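Long-range contacts in 3-phosphoshikimate 1-carboxyvinyltransferase (Streptomyces sviceus, PDB 7M0O), which probably transfers the enolpyruvyl group of phosphoenolpyruvate to the 5-hydroxyl of shikimate-3-phosphate, the sixth step of the pathway to chorismate: residues N333-V339 against A355-T361; A234-E240 against V277-L283; Q64-A69 against A91-Y96; R105-L110 against E129-L134. All coordinates share one frame. Numbering follows the deposited sequence.

Contact 1: N333-V339 against A355-T361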
loop_
_atom_site.group_PDB
_atom_site.type_symbol
_atom_site.label_atom_id
_atom_site.label_comp_id
_atom_site.label_asym_id
_atom_site.label_seq_id
_atom_site.Cartn_x
_atom_site.Cartn_y
_atom_site.Cartn_z
ATOM N N ASN A 333 -13.761 21.809 -6.227
ATOM C CA ASN A 333 -13.081 21.867 -7.517
ATOM C C ASN A 333 -14.055 21.634 -8.668
ATOM O O ASN A 333 -13.939 22.269 -9.722
ATOM C CB ASN A 333 -11.933 20.860 -7.524
ATOM C CG ASN A 333 -10.697 21.403 -6.810
ATOM O OD1 ASN A 333 -10.125 22.423 -7.225
ATOM N ND2 ASN A 333 -10.301 20.757 -5.723
ATOM N N LEU A 334 -15.044 20.754 -8.473
ATOM C CA LEU A 334 -16.054 20.532 -9.502
ATOM C C LEU A 334 -16.870 21.796 -9.734
ATOM O O LEU A 334 -17.199 22.138 -10.879
ATOM C CB LEU A 334 -16.958 19.364 -9.103
ATOM C CG LEU A 334 -16.420 17.971 -9.420
ATOM C CD1 LEU A 334 -17.211 16.874 -8.671
ATOM C CD2 LEU A 334 -16.430 17.732 -10.919
ATOM N N ARG A 335 -17.159 22.530 -8.658
ATOM C CA ARG A 335 -17.923 23.766 -8.793
ATOM C C ARG A 335 -17.107 24.838 -9.497
ATOM O O ARG A 335 -17.651 25.625 -10.280
ATOM C CB ARG A 335 -18.372 24.247 -7.417
ATOM C CG ARG A 335 -19.536 23.442 -6.845
ATOM C CD ARG A 335 -19.706 23.719 -5.346
ATOM N NE ARG A 335 -20.867 23.036 -4.789
ATOM C CZ ARG A 335 -20.931 22.603 -3.534
ATOM N NH1 ARG A 335 -19.900 22.785 -2.712
ATOM N NH2 ARG A 335 -22.021 21.992 -3.096
ATOM N N ARG A 336 -15.807 24.885 -9.222
ATOM C CA ARG A 336 -14.937 25.825 -9.922
ATOM C C ARG A 336 -14.933 25.558 -11.424
ATOM O O ARG A 336 -14.780 26.490 -12.225
ATOM C CB ARG A 336 -13.520 25.750 -9.351
ATOM C CG ARG A 336 -12.600 26.871 -9.808
ATOM C CD ARG A 336 -11.292 26.856 -9.030
ATOM N NE ARG A 336 -11.542 26.956 -7.599
ATOM C CZ ARG A 336 -10.705 26.525 -6.667
ATOM N NH1 ARG A 336 -9.559 25.960 -7.017
ATOM N NH2 ARG A 336 -11.012 26.655 -5.385
ATOM N N LEU A 337 -15.109 24.301 -11.820
ATOM C CA LEU A 337 -15.209 23.928 -13.228
ATOM C C LEU A 337 -16.583 24.199 -13.829
ATOM O O LEU A 337 -16.768 23.984 -15.034
ATOM C CB LEU A 337 -14.856 22.445 -13.396
ATOM C CG LEU A 337 -13.480 22.025 -12.881
ATOM C CD1 LEU A 337 -13.321 20.508 -12.970
ATOM C CD2 LEU A 337 -12.382 22.737 -13.665
ATOM N N GLY A 338 -17.553 24.656 -13.044
ATOM C CA GLY A 338 -18.879 24.940 -13.563
ATOM C C GLY A 338 -19.913 23.849 -13.381
ATOM O O GLY A 338 -21.029 23.973 -13.910
ATOM N N VAL A 339 -19.582 22.794 -12.648
ATOM C CA VAL A 339 -20.444 21.631 -12.442
ATOM C C VAL A 339 -21.273 21.824 -11.177
ATOM O O VAL A 339 -20.748 22.248 -10.146
ATOM C CB VAL A 339 -19.579 20.357 -12.352
ATOM C CG1 VAL A 339 -20.437 19.121 -12.189
ATOM C CG2 VAL A 339 -18.697 20.229 -13.582
ATOM N N ALA A 355 -18.078 21.669 -18.628
ATOM C CA ALA A 355 -17.070 22.095 -17.672
ATOM C C ALA A 355 -16.029 22.953 -18.368
ATOM O O ALA A 355 -15.736 22.769 -19.554
ATOM C CB ALA A 355 -16.391 20.896 -16.992
ATOM N N THR A 356 -15.467 23.882 -17.603
ATOM C CA THR A 356 -14.502 24.864 -18.080
ATOM C C THR A 356 -13.242 24.766 -17.238
ATOM O O THR A 356 -13.326 24.655 -16.014
ATOM C CB THR A 356 -15.069 26.287 -17.969
ATOM O OG1 THR A 356 -16.269 26.393 -18.747
ATOM C CG2 THR A 356 -14.071 27.319 -18.472
ATOM N N GLY A 357 -12.080 24.861 -17.886
ATOM C CA GLY A 357 -10.823 24.659 -17.184
ATOM C C GLY A 357 -10.552 25.724 -16.136
ATOM O O GLY A 357 -10.958 26.880 -16.260
ATOM N N ALA A 358 -9.849 25.316 -15.080
ATOM C CA ALA A 358 -9.424 26.227 -14.024
ATOM C C ALA A 358 -8.301 25.561 -13.237
ATOM O O ALA A 358 -7.956 24.399 -13.466
ATOM C CB ALA A 358 -10.597 26.609 -13.115
ATOM N N GLN A 359 -7.732 26.310 -12.297
ATOM C CA GLN A 359 -6.712 25.767 -11.418
ATOM C C GLN A 359 -7.368 25.021 -10.265
ATOM O O GLN A 359 -8.219 25.569 -9.559
ATOM C CB GLN A 359 -5.818 26.874 -10.871
ATOM C CG GLN A 359 -4.655 26.325 -10.093
ATOM C CD GLN A 359 -3.954 27.378 -9.275
ATOM O OE1 GLN A 359 -4.525 27.944 -8.347
ATOM N NE2 GLN A 359 -2.708 27.649 -9.619
ATOM N N VAL A 360 -6.959 23.772 -10.077
ATOM C CA VAL A 360 -7.476 22.917 -9.018
ATOM C C VAL A 360 -6.776 23.245 -7.707
ATOM O O VAL A 360 -5.546 23.367 -7.666
ATOM C CB VAL A 360 -7.275 21.443 -9.395
ATOM C CG1 VAL A 360 -7.357 20.537 -8.160
ATOM C CG2 VAL A 360 -8.293 21.040 -10.462
ATOM N N THR A 361 -7.561 23.408 -6.632
ATOM C CA THR A 361 -7.010 23.523 -5.283
ATOM C C THR A 361 -6.778 22.124 -4.712
ATOM O O THR A 361 -7.729 21.423 -4.354
ATOM C CB THR A 361 -7.935 24.313 -4.361
ATOM O OG1 THR A 361 -8.145 25.622 -4.892
ATOM C CG2 THR A 361 -7.286 24.439 -2.971
HETATM O O HOH W 1 -13.998 27.369 -14.611
HETATM O O HOH W 2 -17.754 26.737 -16.519
#

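Contact 2: A234-E240 against V277-L283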
loop_
_atom_site.group_PDB
_atom_site.type_symbol
_atom_site.label_atom_id
_atom_site.label_comp_id
_atom_site.label_asym_id
_atom_site.label_seq_id
_atom_site.Cartn_x
_atom_site.Cartn_y
_atom_site.Cartn_z
ATOM N N ALA A 234 -12.169 4.322 -19.424
ATOM C CA ALA A 234 -13.633 4.254 -19.417
ATOM C C ALA A 234 -14.245 5.523 -20.001
ATOM O O ALA A 234 -15.320 5.482 -20.623
ATOM C CB ALA A 234 -14.133 4.037 -17.987
ATOM N N LEU A 235 -13.539 6.637 -19.862
ATOM C CA LEU A 235 -14.013 7.932 -20.321
ATOM C C LEU A 235 -13.818 8.126 -21.817
ATOM O O LEU A 235 -14.477 8.987 -22.409
ATOM C CB LEU A 235 -13.265 9.018 -19.559
ATOM C CG LEU A 235 -13.509 10.478 -19.887
ATOM C CD1 LEU A 235 -14.953 10.799 -19.528
ATOM C CD2 LEU A 235 -12.524 11.289 -19.096
ATOM N N THR A 236 -12.927 7.351 -22.427
ATOM C CA THR A 236 -12.466 7.562 -23.797
ATOM C C THR A 236 -12.978 6.444 -24.699
ATOM O O THR A 236 -12.485 5.310 -24.607
ATOM C CB THR A 236 -10.934 7.615 -23.828
ATOM O OG1 THR A 236 -10.450 8.543 -22.838
ATOM C CG2 THR A 236 -10.424 8.017 -25.229
ATOM N N PRO A 237 -13.922 6.698 -25.608
ATOM C CA PRO A 237 -14.490 5.595 -26.401
ATOM C C PRO A 237 -13.434 4.915 -27.262
ATOM O O PRO A 237 -12.638 5.574 -27.934
ATOM C CB PRO A 237 -15.568 6.283 -27.248
ATOM C CG PRO A 237 -15.205 7.733 -27.241
ATOM C CD PRO A 237 -14.561 7.990 -25.908
ATOM N N GLY A 238 -13.429 3.581 -27.210
ATOM C CA GLY A 238 -12.456 2.781 -27.922
ATOM C C GLY A 238 -11.085 2.661 -27.282
ATOM O O GLY A 238 -10.256 1.894 -27.787
ATOM N N ALA A 239 -10.785 3.411 -26.224
ATOM C CA ALA A 239 -9.465 3.298 -25.616
ATOM C C ALA A 239 -9.390 2.076 -24.705
ATOM O O ALA A 239 -10.361 1.718 -24.034
ATOM C CB ALA A 239 -9.125 4.555 -24.823
ATOM N N GLU A 240 -8.216 1.447 -24.650
ATOM C CA GLU A 240 -8.057 0.304 -23.756
ATOM C C GLU A 240 -6.821 0.486 -22.884
ATOM O O GLU A 240 -5.773 0.975 -23.333
ATOM C CB GLU A 240 -8.025 -1.055 -24.546
ATOM C CG GLU A 240 -6.830 -1.297 -25.432
ATOM C CD GLU A 240 -6.910 -2.606 -26.254
ATOM O OE1 GLU A 240 -8.018 -3.091 -26.593
ATOM O OE2 GLU A 240 -5.826 -3.136 -26.553
ATOM N N VAL A 277 -9.710 -2.508 -19.124
ATOM C CA VAL A 277 -10.879 -1.633 -19.199
ATOM C C VAL A 277 -10.891 -0.983 -20.577
ATOM O O VAL A 277 -9.860 -0.498 -21.043
ATOM C CB VAL A 277 -10.862 -0.570 -18.085
ATOM C CG1 VAL A 277 -11.969 0.453 -18.314
ATOM C CG2 VAL A 277 -11.045 -1.261 -16.735
ATOM N N ARG A 278 -12.046 -1.007 -21.240
ATOM C CA ARG A 278 -12.193 -0.412 -22.565
ATOM C C ARG A 278 -13.380 0.540 -22.550
ATOM O O ARG A 278 -14.482 0.146 -22.160
ATOM C CB ARG A 278 -12.394 -1.493 -23.640
ATOM C CG ARG A 278 -12.512 -0.941 -25.051
ATOM C CD ARG A 278 -12.738 -2.060 -26.077
ATOM N NE ARG A 278 -11.647 -3.026 -26.064
ATOM C CZ ARG A 278 -11.720 -4.232 -25.513
ATOM N NH1 ARG A 278 -12.842 -4.632 -24.920
ATOM N NH2 ARG A 278 -10.664 -5.037 -25.549
ATOM N N GLY A 279 -13.153 1.780 -22.988
ATOM C CA GLY A 279 -14.247 2.740 -23.102
ATOM C C GLY A 279 -15.175 2.403 -24.263
ATOM O O GLY A 279 -14.739 2.001 -25.344
ATOM N N THR A 280 -16.476 2.572 -24.030
ATOM C CA THR A 280 -17.492 2.258 -25.030
ATOM C C THR A 280 -18.216 3.497 -25.523
ATOM O O THR A 280 -19.027 3.391 -26.448
ATOM C CB THR A 280 -18.514 1.265 -24.473
ATOM O OG1 THR A 280 -19.276 1.888 -23.437
ATOM C CG2 THR A 280 -17.812 0.037 -23.920
ATOM N N GLY A 281 -17.930 4.669 -24.942
ATOM C CA GLY A 281 -18.704 5.868 -25.196
ATOM C C GLY A 281 -19.921 6.016 -24.306
ATOM O O GLY A 281 -20.488 7.113 -24.222
ATOM N N GLU A 282 -20.350 4.935 -23.665
ATOM C CA GLU A 282 -21.449 4.950 -22.714
ATOM C C GLU A 282 -20.859 5.165 -21.330
ATOM O O GLU A 282 -20.049 4.351 -20.872
ATOM C CB GLU A 282 -22.240 3.642 -22.776
ATOM C CG GLU A 282 -23.573 3.667 -22.038
ATOM C CD GLU A 282 -24.736 4.082 -22.931
ATOM O OE1 GLU A 282 -24.752 3.693 -24.121
ATOM O OE2 GLU A 282 -25.630 4.815 -22.451
ATOM N N LEU A 283 -21.240 6.265 -20.680
ATOM C CA LEU A 283 -20.851 6.552 -19.294
ATOM C C LEU A 283 -22.131 6.900 -18.550
ATOM O O LEU A 283 -22.554 8.057 -18.554
ATOM C CB LEU A 283 -19.833 7.678 -19.215
ATOM C CG LEU A 283 -18.842 7.610 -18.050
ATOM C CD1 LEU A 283 -17.924 6.418 -18.173
ATOM C CD2 LEU A 283 -18.019 8.890 -17.957
HETATM O O HOH W 3 -17.143 3.444 -21.270
HETATM O O HOH W 4 -16.258 6.021 -23.202
#

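Contact 3: Q64-A69 against A91-Y96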
loop_
_atom_site.group_PDB
_atom_site.type_symbol
_atom_site.label_atom_id
_atom_site.label_comp_id
_atom_site.label_asym_id
_atom_site.label_seq_id
_atom_site.Cartn_x
_atom_site.Cartn_y
_atom_site.Cartn_z
ATOM N N GLN A 64 16.495 -19.221 10.443
ATOM C CA GLN A 64 17.015 -18.880 11.764
ATOM C C GLN A 64 17.666 -17.497 11.799
ATOM O O GLN A 64 18.429 -17.201 12.716
ATOM C CB GLN A 64 18.002 -19.938 12.267
ATOM C CG GLN A 64 17.372 -21.277 12.654
ATOM C CD GLN A 64 16.236 -21.142 13.632
ATOM O OE1 GLN A 64 16.331 -20.429 14.639
ATOM N NE2 GLN A 64 15.139 -21.826 13.341
ATOM N N GLY A 65 17.375 -16.639 10.821
ATOM C CA GLY A 65 17.767 -15.251 10.923
ATOM C C GLY A 65 19.106 -14.925 10.293
ATOM O O GLY A 65 19.676 -15.716 9.545
ATOM N N PRO A 66 19.618 -13.725 10.579
ATOM C CA PRO A 66 20.849 -13.256 9.929
ATOM C C PRO A 66 22.008 -14.235 10.065
ATOM O O PRO A 66 22.191 -14.871 11.104
ATOM C CB PRO A 66 21.148 -11.944 10.658
ATOM C CG PRO A 66 19.783 -11.442 11.067
ATOM C CD PRO A 66 19.033 -12.701 11.463
ATOM N N ALA A 67 22.812 -14.325 9.002
ATOM C CA ALA A 67 23.970 -15.213 9.013
ATOM C C ALA A 67 25.060 -14.694 9.946
ATOM O O ALA A 67 25.617 -15.454 10.751
ATOM C CB ALA A 67 24.513 -15.385 7.594
ATOM N N VAL A 68 25.374 -13.397 9.862
ATOM C CA VAL A 68 26.502 -12.851 10.609
ATOM C C VAL A 68 26.217 -12.882 12.108
ATOM O O VAL A 68 25.067 -12.838 12.553
ATOM C CB VAL A 68 26.830 -11.420 10.147
ATOM C CG1 VAL A 68 27.225 -11.417 8.675
ATOM C CG2 VAL A 68 25.651 -10.485 10.381
ATOM N N ALA A 69 27.287 -12.955 12.900
ATOM C CA ALA A 69 27.147 -12.950 14.348
ATOM C C ALA A 69 27.025 -11.544 14.922
ATOM O O ALA A 69 26.535 -11.388 16.040
ATOM C CB ALA A 69 28.336 -13.669 14.990
ATOM N N ALA A 91 14.458 -12.377 15.749
ATOM C CA ALA A 91 14.168 -13.802 15.695
ATOM C C ALA A 91 15.411 -14.652 15.473
ATOM O O ALA A 91 15.326 -15.876 15.601
ATOM C CB ALA A 91 13.160 -14.097 14.589
ATOM N N GLY A 92 16.541 -14.041 15.132
ATOM C CA GLY A 92 17.798 -14.725 14.889
ATOM C C GLY A 92 18.704 -14.724 16.107
ATOM O O GLY A 92 18.249 -14.628 17.250
ATOM N N HIS A 93 20.010 -14.809 15.857
ATOM C CA HIS A 93 20.991 -15.074 16.907
ATOM C C HIS A 93 22.265 -14.292 16.603
ATOM O O HIS A 93 23.021 -14.652 15.697
ATOM C CB HIS A 93 21.260 -16.580 17.005
ATOM C CG HIS A 93 20.008 -17.408 17.012
ATOM N ND1 HIS A 93 19.402 -17.838 18.176
ATOM C CD2 HIS A 93 19.230 -17.855 15.995
ATOM C CE1 HIS A 93 18.309 -18.517 17.876
ATOM N NE2 HIS A 93 18.177 -18.539 16.561
ATOM N N GLY A 94 22.512 -13.238 17.365
ATOM C CA GLY A 94 23.679 -12.409 17.140
ATOM C C GLY A 94 23.480 -11.061 17.803
ATOM O O GLY A 94 22.532 -10.859 18.553
ATOM N N THR A 95 24.407 -10.145 17.517
ATOM C CA THR A 95 24.365 -8.790 18.081
ATOM C C THR A 95 24.262 -7.766 16.956
ATOM O O THR A 95 25.176 -7.660 16.133
ATOM C CB THR A 95 25.590 -8.505 18.949
ATOM O OG1 THR A 95 25.780 -9.583 19.872
ATOM C CG2 THR A 95 25.397 -7.212 19.721
ATOM N N TYR A 96 23.161 -7.011 16.924
ATOM C CA TYR A 96 22.827 -6.170 15.771
ATOM C C TYR A 96 22.539 -4.744 16.220
ATOM O O TYR A 96 21.595 -4.501 16.982
ATOM C CB TYR A 96 21.636 -6.766 15.010
ATOM C CG TYR A 96 21.880 -8.224 14.684
ATOM C CD1 TYR A 96 22.844 -8.584 13.753
ATOM C CD2 TYR A 96 21.194 -9.249 15.351
ATOM C CE1 TYR A 96 23.101 -9.909 13.453
ATOM C CE2 TYR A 96 21.438 -10.571 15.045
ATOM C CZ TYR A 96 22.401 -10.896 14.104
ATOM O OH TYR A 96 22.663 -12.213 13.798
HETATM O O HOH W 5 20.691 -15.616 13.169
HETATM O O HOH W 6 15.073 -18.216 14.817
HETATM O O HOH W 7 27.342 -11.960 18.514
#

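Contact 4: R105-L110 against E129-L134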
loop_
_atom_site.group_PDB
_atom_site.type_symbol
_atom_site.label_atom_id
_atom_site.label_comp_id
_atom_site.label_asym_id
_atom_site.label_seq_id
_atom_site.Cartn_x
_atom_site.Cartn_y
_atom_site.Cartn_z
ATOM N N ARG A 105 15.416 8.856 12.625
ATOM C CA ARG A 105 15.514 8.690 14.074
ATOM C C ARG A 105 14.339 9.342 14.783
ATOM O O ARG A 105 13.933 8.890 15.854
ATOM C CB ARG A 105 16.830 9.271 14.612
ATOM C CG ARG A 105 18.111 8.502 14.258
ATOM C CD ARG A 105 19.328 9.160 14.896
ATOM N NE ARG A 105 20.593 8.597 14.436
ATOM C CZ ARG A 105 21.576 9.304 13.882
ATOM N NH1 ARG A 105 21.440 10.609 13.722
ATOM N NH2 ARG A 105 22.693 8.693 13.496
ATOM N N ARG A 106 13.772 10.397 14.199
ATOM C CA ARG A 106 12.683 11.110 14.844
ATOM C C ARG A 106 11.359 10.350 14.803
ATOM O O ARG A 106 10.397 10.796 15.436
ATOM C CB ARG A 106 12.536 12.488 14.193
ATOM C CG ARG A 106 13.757 13.394 14.401
ATOM C CD ARG A 106 13.447 14.836 13.963
ATOM N NE ARG A 106 13.731 15.066 12.546
ATOM C CZ ARG A 106 14.269 16.181 12.060
ATOM N NH1 ARG A 106 14.578 17.181 12.882
ATOM N NH2 ARG A 106 14.493 16.303 10.752
ATOM N N ARG A 107 11.286 9.214 14.092
ATOM C CA ARG A 107 10.065 8.426 13.982
ATOM C C ARG A 107 10.181 7.185 14.864
ATOM O O ARG A 107 10.750 6.171 14.428
ATOM C CB ARG A 107 9.797 8.030 12.524
ATOM C CG ARG A 107 9.506 9.228 11.601
ATOM C CD ARG A 107 9.091 8.767 10.217
ATOM N NE ARG A 107 7.991 7.811 10.289
ATOM C CZ ARG A 107 7.440 7.221 9.235
ATOM N NH1 ARG A 107 7.887 7.483 8.017
ATOM N NH2 ARG A 107 6.443 6.362 9.404
ATOM N N PRO A 108 9.660 7.197 16.086
ATOM C CA PRO A 108 9.832 6.032 16.966
ATOM C C PRO A 108 8.956 4.863 16.544
ATOM O O PRO A 108 8.085 4.962 15.676
ATOM C CB PRO A 108 9.430 6.560 18.346
ATOM C CG PRO A 108 8.447 7.639 18.046
ATOM C CD PRO A 108 8.916 8.283 16.751
ATOM N N LEU A 109 9.215 3.731 17.191
ATOM C CA LEU A 109 8.499 2.478 16.954
ATOM C C LEU A 109 8.189 1.789 18.279
ATOM O O LEU A 109 8.284 0.561 18.399
ATOM C CB LEU A 109 9.304 1.556 16.038
ATOM C CG LEU A 109 10.731 1.230 16.521
ATOM C CD1 LEU A 109 11.059 -0.244 16.302
ATOM C CD2 LEU A 109 11.766 2.091 15.810
ATOM N N LEU A 110 7.791 2.570 19.288
ATOM C CA LEU A 110 7.679 2.026 20.642
ATOM C C LEU A 110 6.687 0.869 20.785
ATOM O O LEU A 110 7.012 -0.090 21.509
ATOM C CB LEU A 110 7.330 3.150 21.629
ATOM C CG LEU A 110 7.395 2.711 23.099
ATOM C CD1 LEU A 110 8.775 2.109 23.454
ATOM C CD2 LEU A 110 7.064 3.888 23.991
ATOM N N GLU A 129 13.621 6.291 24.507
ATOM C CA GLU A 129 12.811 5.083 24.364
ATOM C C GLU A 129 11.983 5.139 23.089
ATOM O O GLU A 129 11.313 6.138 22.814
ATOM C CB GLU A 129 11.869 4.908 25.557
ATOM C CG GLU A 129 12.514 4.326 26.773
ATOM C CD GLU A 129 13.046 2.927 26.554
ATOM O OE1 GLU A 129 12.279 1.951 26.728
ATOM O OE2 GLU A 129 14.247 2.821 26.233
ATOM N N GLY A 130 12.012 4.052 22.320
ATOM C CA GLY A 130 11.227 3.931 21.111
ATOM C C GLY A 130 11.967 4.252 19.827
ATOM O O GLY A 130 11.491 3.874 18.747
ATOM N N HIS A 131 13.114 4.926 19.913
ATOM C CA HIS A 131 13.796 5.468 18.742
ATOM C C HIS A 131 15.036 4.653 18.381
ATOM O O HIS A 131 15.675 4.039 19.238
ATOM C CB HIS A 131 14.229 6.921 18.997
ATOM C CG HIS A 131 13.094 7.859 19.249
ATOM N ND1 HIS A 131 12.726 8.829 18.345
ATOM C CD2 HIS A 131 12.252 7.989 20.303
ATOM C CE1 HIS A 131 11.694 9.505 18.819
ATOM N NE2 HIS A 131 11.394 9.025 20.013
ATOM N N HIS A 132 15.374 4.659 17.094
ATOM C CA HIS A 132 16.744 4.392 16.675
ATOM C C HIS A 132 17.670 5.511 17.168
ATOM O O HIS A 132 17.256 6.666 17.276
ATOM C CB HIS A 132 16.824 4.286 15.151
ATOM C CG HIS A 132 16.240 3.017 14.613
ATOM N ND1 HIS A 132 16.953 1.837 14.575
ATOM C CD2 HIS A 132 15.006 2.728 14.134
ATOM C CE1 HIS A 132 16.187 0.879 14.080
ATOM N NE2 HIS A 132 15.000 1.392 13.805
ATOM N N PRO A 133 18.941 5.200 17.464
ATOM C CA PRO A 133 19.594 3.893 17.340
ATOM C C PRO A 133 19.148 2.911 18.426
ATOM O O PRO A 133 18.780 3.309 19.534
ATOM C CB PRO A 133 21.089 4.238 17.467
ATOM C CG PRO A 133 21.115 5.508 18.235
ATOM C CD PRO A 133 19.897 6.268 17.815
ATOM N N LEU A 134 19.158 1.626 18.085
ATOM C CA LEU A 134 18.820 0.590 19.050
ATOM C C LEU A 134 19.640 -0.652 18.755
ATOM O O LEU A 134 20.065 -0.886 17.616
ATOM C CB LEU A 134 17.326 0.266 19.027
ATOM C CG LEU A 134 16.739 -0.155 17.680
ATOM C CD1 LEU A 134 16.814 -1.686 17.528
ATOM C CD2 LEU A 134 15.309 0.322 17.554
HETATM O O HOH W 8 13.491 5.951 15.343
#

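Contact 1: N333-V339 against A355-T361
Two polar side chains at the end of the helix grip residues 359-361. Asn-333 has chi1 near m, and its amide faces Thr-361 squarely. OD1 of Asn-333 accepts from N of Thr-361 at 2.8 Å, and ND2 of Asn-333 donates to O of Thr-361 at 3.0 Å. One amide thus reads both the donor and the acceptor of a single residue. Arg-336 is extended through chi1 and chi2 (both t), then bends at chi3 (m). This brings its end back to the strand, where NH1 of Arg-336 donates to O of Gln-359 (2.9 Å) and to OG1 of Thr-361 (2.6 Å). CG of Arg-336 rests 3.9 Å from CB of Ala-358. Leu-337, rotamer mt, has the largest area covered. Its CD2 lies 4.3 Å from CB of Ala-358, and its CB 4.2 Å from CB of Ala-355. Gly-338, with positive phi, closes the helix in a Schellman motif. O of Leu-337 accepts from N of Thr-356 at 2.9 Å. This ties the end of helix 326-336 to strand 359-360 and the loop 355-358 before it. That strand pairs in parallel with 383-384, and helix 366-375 packs Ile-368 and Phe-372 against Asn-333 and Val-360.

Contact 2: A234-E240 against V277-L283
Ala-234, in the last turn of helix 223-235, has the largest area covered here. Its CB lies 4.2 Å from CG1 of Val-277 and 4.5 Å from CD1 of Leu-283. Leu-235 adds a second apolar touch, with CD1 3.9 Å from CD2 of Leu-283. Phe-230 and Val-258, from two helices, cover Val-277. Gly-279 packs on the backbone after the helix. A CB there would clash with O of Thr-236, so the close approach depends on glycine. CA of Gly-279 makes a CA-H...O contact of 3.5 Å with O of Thr-236. The chain then reverses in a type II beta turn, Thr-236 to Ala-239, with Gly-238 at positive phi. It leads from helix 223-235 into strand 240-244, which runs antiparallel to 274-278, the middle strand of a three-stranded sheet. N of Gly-238 donates to O of Gly-279 at 2.8 Å, and N of Gly-279 donates to O of Ala-239 at 3.0 Å. Between the helix end and 280-282, two waters donate to O of Ala-234; one accepts from N of Thr-280, the other from N of Gly-281. Glu-240 and Arg-278 form a non-hydrogen-bonded pair, their side chains on the same face. At the exposed edge, NH2 of Arg-278 and OE1 of Glu-240 form a salt bridge at 3.4 Å, whose hydrogen bond is weak, while NH1 of Arg-278 pairs with Glu-267.

Contact 3: Q64-A69 against A91-Y96
Tyr-96, Gln-64 and Ala-69 carry the most buried surface. Tyr-96 sends its ring back along its own strand to the 64-69 loop. Its OH donates to O of Val-68 at 2.8 Å. CZ of Tyr-96 lies 3.8 Å from CB of Pro-66, and CE1 of Tyr-96 is 4.0 Å from CG2 of Val-68. The hydroxyl end of the ring thus reaches Pro-66 and Val-68. Beside it, a CB on Gly-94 would strike both the Tyr-96 hydroxyl and O of Ala-69. Gln-64 works at the exposed end. Its OE1 accepts from NE2 of His-93 at 3.3 Å, and a water lies within hydrogen-bonding distance of both OE1 of Gln-64 and O of Ala-91. Gly-65 and Gly-92 come within 4.0 Å, CA to CA, too close for a CB on either. Another water joins O of Gln-64 and O of Pro-66 to N of His-93. Ala-69 contributes through its backbone: its O accepts from N of Thr-95 at 2.9 Å. This bond opens the parallel pairing of strands 70-74 and 95-99, which helix 79-90 connects. The arrangement is the entry to a beta-alpha-beta crossover, part of the beta-alpha-beta-alpha-beta-beta unit repeated in the EPSP synthase fold.

Contact 4: R105-L110 against E129-L134
Pro-108 lies over one face of the His-131 ring, a CH-pi contact with CB of Pro-108 at 3.6 Å from the ring centroid. The contact joins two loops of a beta-alpha-beta-alpha-beta-beta unit of the EPSP synthase fold. One links helices 102-105 and 110-118; the other leads from strand 122-125 to 134-139. ND1 of His-131 donates to O of Arg-105 at 2.8 Å, fixing the ring. A CB on Gly-130 would be tight against CB of Leu-110 and CB of Pro-108. CD2 of Leu-109 packs 3.7 Å from CD2 of His-132, whose NE2 is hydrogen-bonded to O of Ala-82. Arg-105 lies along His-132 and cis Pro-133, and its guanidinium pairs with Asp-99. Arg-107, predicted to bind phosphoenolpyruvate, points its CA-to-CB bond away from 129-134. A water accepts from N of His-132 and sits close to O of Arg-105 and O of Arg-107. At the start of helix 110-118, N of Leu-109 donates to O of Gly-130 at 2.8 Å.

In the fold
From the N terminus, contact 3 comes first. It closes a loop holding strand 70-74 and helix 79-90. Contact 4 follows, closing a loop around helix 110-118 and strand 122-125. Both tie the sheet of strands 70-74, 95-99, 134-139 and 122-125, and their nearest atoms are about 4 Å apart. The chain then passes to the other half of the molecule. There contact 2 closes a loop from helix 223-235 to strand 274-278. Contact 1 closes over strands 340-344 and 347-351, tying the end of helix 326-336 to strand 359-360. Its centre is about 23 Å from that of contact 2. All four are in series; none nests or crosses. Contacts 1 and 3 lie farthest apart, centres about 57 Å apart.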